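Local coordinates for phosphate-binding protein PstS 2 (Streptococcus pneumoniae, PDB 4H1X) that probably serves as the solute-binding component of the PstSACB ABC transporter, capturing phosphate for import into the cell, at residues S165-M170 with I186-N191. Sequence-based numbering, arbitrary orientation. Where two conformers were deposited one is given.
Sequences SVSSLM and IDITSN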
loop_
_atom_site.group_PDB
_atom_site.type_symbol
_atom_site.label_atom_id
_atom_site.label_comp_id
_atom_site.label_asym_id
_atom_site.label_seq_id
_atom_site.Cartn_x
_atom_site.Cartn_y
_atom_site.Cartn_z
ATOM N N SER A 165 1.080 1.803 -6.662
ATOM C CA SER A 165 0.486 0.999 -5.586
ATOM C C SER A 165 -1.021 1.212 -5.454
ATOM O O SER A 165 -1.737 0.295 -5.037
ATOM C CB SER A 165 1.145 1.317 -4.245
ATOM O OG SER A 165 2.508 0.921 -4.270
ATOM N N VAL A 166 -1.502 2.418 -5.789
ATOM C CA VAL A 166 -2.935 2.719 -5.652
ATOM C C VAL A 166 -3.711 2.387 -6.933
ATOM O O VAL A 166 -4.942 2.302 -6.879
ATOM C CB VAL A 166 -3.130 4.212 -5.271
ATOM C CG1 VAL A 166 -4.591 4.511 -4.879
ATOM C CG2 VAL A 166 -2.175 4.623 -4.153
ATOM N N SER A 167 -3.005 2.195 -8.064
ATOM C CA SER A 167 -3.613 1.967 -9.386
ATOM C C SER A 167 -4.637 0.837 -9.439
ATOM O O SER A 167 -5.720 1.041 -9.992
ATOM C CB SER A 167 -2.535 1.715 -10.431
ATOM O OG SER A 167 -1.721 2.867 -10.546
ATOM N N SER A 168 -4.299 -0.359 -8.898
ATOM C CA SER A 168 -5.210 -1.504 -8.957
ATOM C C SER A 168 -6.522 -1.187 -8.253
ATOM O O SER A 168 -7.578 -1.410 -8.840
ATOM C CB SER A 168 -4.578 -2.764 -8.372
ATOM O OG SER A 168 -5.473 -3.841 -8.591
ATOM N N LEU A 169 -6.443 -0.619 -7.035
ATOM C CA LEU A 169 -7.625 -0.256 -6.265
ATOM C C LEU A 169 -8.437 0.834 -6.985
ATOM O O LEU A 169 -9.673 0.750 -7.025
ATOM C CB LEU A 169 -7.251 0.200 -4.853
ATOM C CG LEU A 169 -8.457 0.651 -3.990
ATOM C CD1 LEU A 169 -9.507 -0.482 -3.831
ATOM C CD2 LEU A 169 -8.000 1.163 -2.642
HETATM N N MSE A 170 -7.749 1.840 -7.561
HETATM C CA MSE A 170 -8.410 2.909 -8.311
HETATM C C MSE A 170 -9.186 2.313 -9.487
HETATM O O MSE A 170 -10.316 2.735 -9.735
HETATM C CB MSE A 170 -7.373 3.935 -8.791
HETATM C CG MSE A 170 -7.989 5.158 -9.395
HETATM SE SE MSE A 170 -9.350 5.965 -8.176
HETATM C CE MSE A 170 -8.386 6.354 -6.719
ATOM N N ILE A 186 -12.791 7.051 -17.410
ATOM C CA ILE A 186 -11.786 7.329 -16.374
ATOM C C ILE A 186 -10.458 6.752 -16.855
ATOM O O ILE A 186 -10.366 5.547 -17.044
ATOM C CB ILE A 186 -12.192 6.794 -14.958
ATOM C CG1 ILE A 186 -13.513 7.464 -14.431
ATOM C CG2 ILE A 186 -11.030 7.026 -13.971
ATOM C CD1 ILE A 186 -14.131 6.834 -13.126
ATOM N N ASP A 187 -9.450 7.609 -17.063
ATOM C CA ASP A 187 -8.092 7.221 -17.432
ATOM C C ASP A 187 -7.251 7.189 -16.157
ATOM O O ASP A 187 -7.277 8.154 -15.370
ATOM C CB ASP A 187 -7.466 8.224 -18.412
ATOM C CG ASP A 187 -7.971 8.254 -19.848
ATOM O OD1 ASP A 187 -8.916 7.506 -20.163
ATOM O OD2 ASP A 187 -7.416 9.026 -20.650
ATOM N N ILE A 188 -6.532 6.102 -15.936
ATOM C CA ILE A 188 -5.709 6.017 -14.746
ATOM C C ILE A 188 -4.266 5.888 -15.201
ATOM O O ILE A 188 -3.926 4.899 -15.858
ATOM C CB ILE A 188 -6.154 4.838 -13.848
ATOM C CG1 ILE A 188 -7.628 5.022 -13.390
ATOM C CG2 ILE A 188 -5.177 4.685 -12.668
ATOM C CD1 ILE A 188 -8.338 3.789 -12.882
ATOM N N THR A 189 -3.426 6.851 -14.824
ATOM C CA THR A 189 -2.025 6.838 -15.204
ATOM C C THR A 189 -1.177 6.486 -14.009
ATOM O O THR A 189 -1.225 7.188 -12.989
ATOM C CB THR A 189 -1.623 8.191 -15.797
ATOM O OG1 THR A 189 -2.413 8.446 -16.956
ATOM C CG2 THR A 189 -0.137 8.249 -16.154
ATOM N N SER A 190 -0.404 5.402 -14.134
ATOM C CA SER A 190 0.517 4.964 -13.099
ATOM C C SER A 190 1.900 5.511 -13.400
ATOM O O SER A 190 2.434 5.263 -14.482
ATOM C CB SER A 190 0.587 3.439 -13.054
ATOM O OG SER A 190 -0.681 2.876 -12.793
ATOM N N ASN A 191 2.472 6.261 -12.465
ATOM C CA ASN A 191 3.843 6.752 -12.620
ATOM C C ASN A 191 4.510 6.772 -11.230
ATOM O O ASN A 191 5.385 5.944 -10.959
ATOM C CB ASN A 191 3.914 8.086 -13.384
ATOM C CG ASN A 191 2.843 9.112 -13.076
ATOM O OD1 ASN A 191 2.281 9.161 -11.976
ATOM N ND2 ASN A 191 2.574 9.978 -14.034
#
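With chi1 at -63° in Ser167 and -59° in Ser190, both hydroxyls lie beside their own backbone N and are turned toward each other between helix 165-170 and strand 186-190. Ser167 OG and Ser190 OG form a hydrogen bond whose length of 2.5 Å is doubtful, being very short and resting on one of two deposited conformers of Ser167. Ser167 OG has a second hydrogen-bond partner in the carbonyl oxygen of Ser163, four residues back, which ties the hydroxyl to the residue just ahead of the helix.

The two segments belong to a beta-alpha-beta crossover in one lobe of the periplasmic binding protein fold: helix 164-180 links the parallel strands 155-162 and 183-190. Segment 165-170 runs nearly antiparallel to strand segment 186-190, at 161°, with an axis separation of 8.5 Å.

Further along, the contact becomes apolar. CG of Met170, a selenomethionine, is anti to its backbone N and approaches Ile188 CD1 to 3.8 Å. The chain then bends at chi2 and chi3, carrying the selenium end away from the strand, while the same Ile188 CD1 rests 3.8 Å from the Met170 carbonyl carbon. At the start of the helix Ser165 OG hydrogen-bonds to Arg104 NH1 and, weakly, to a citric acid molecule that was probably a component of the crystallisation solution. Met209 of strand 207-210 touches the side chains of Ser167, Met170 and Ile188.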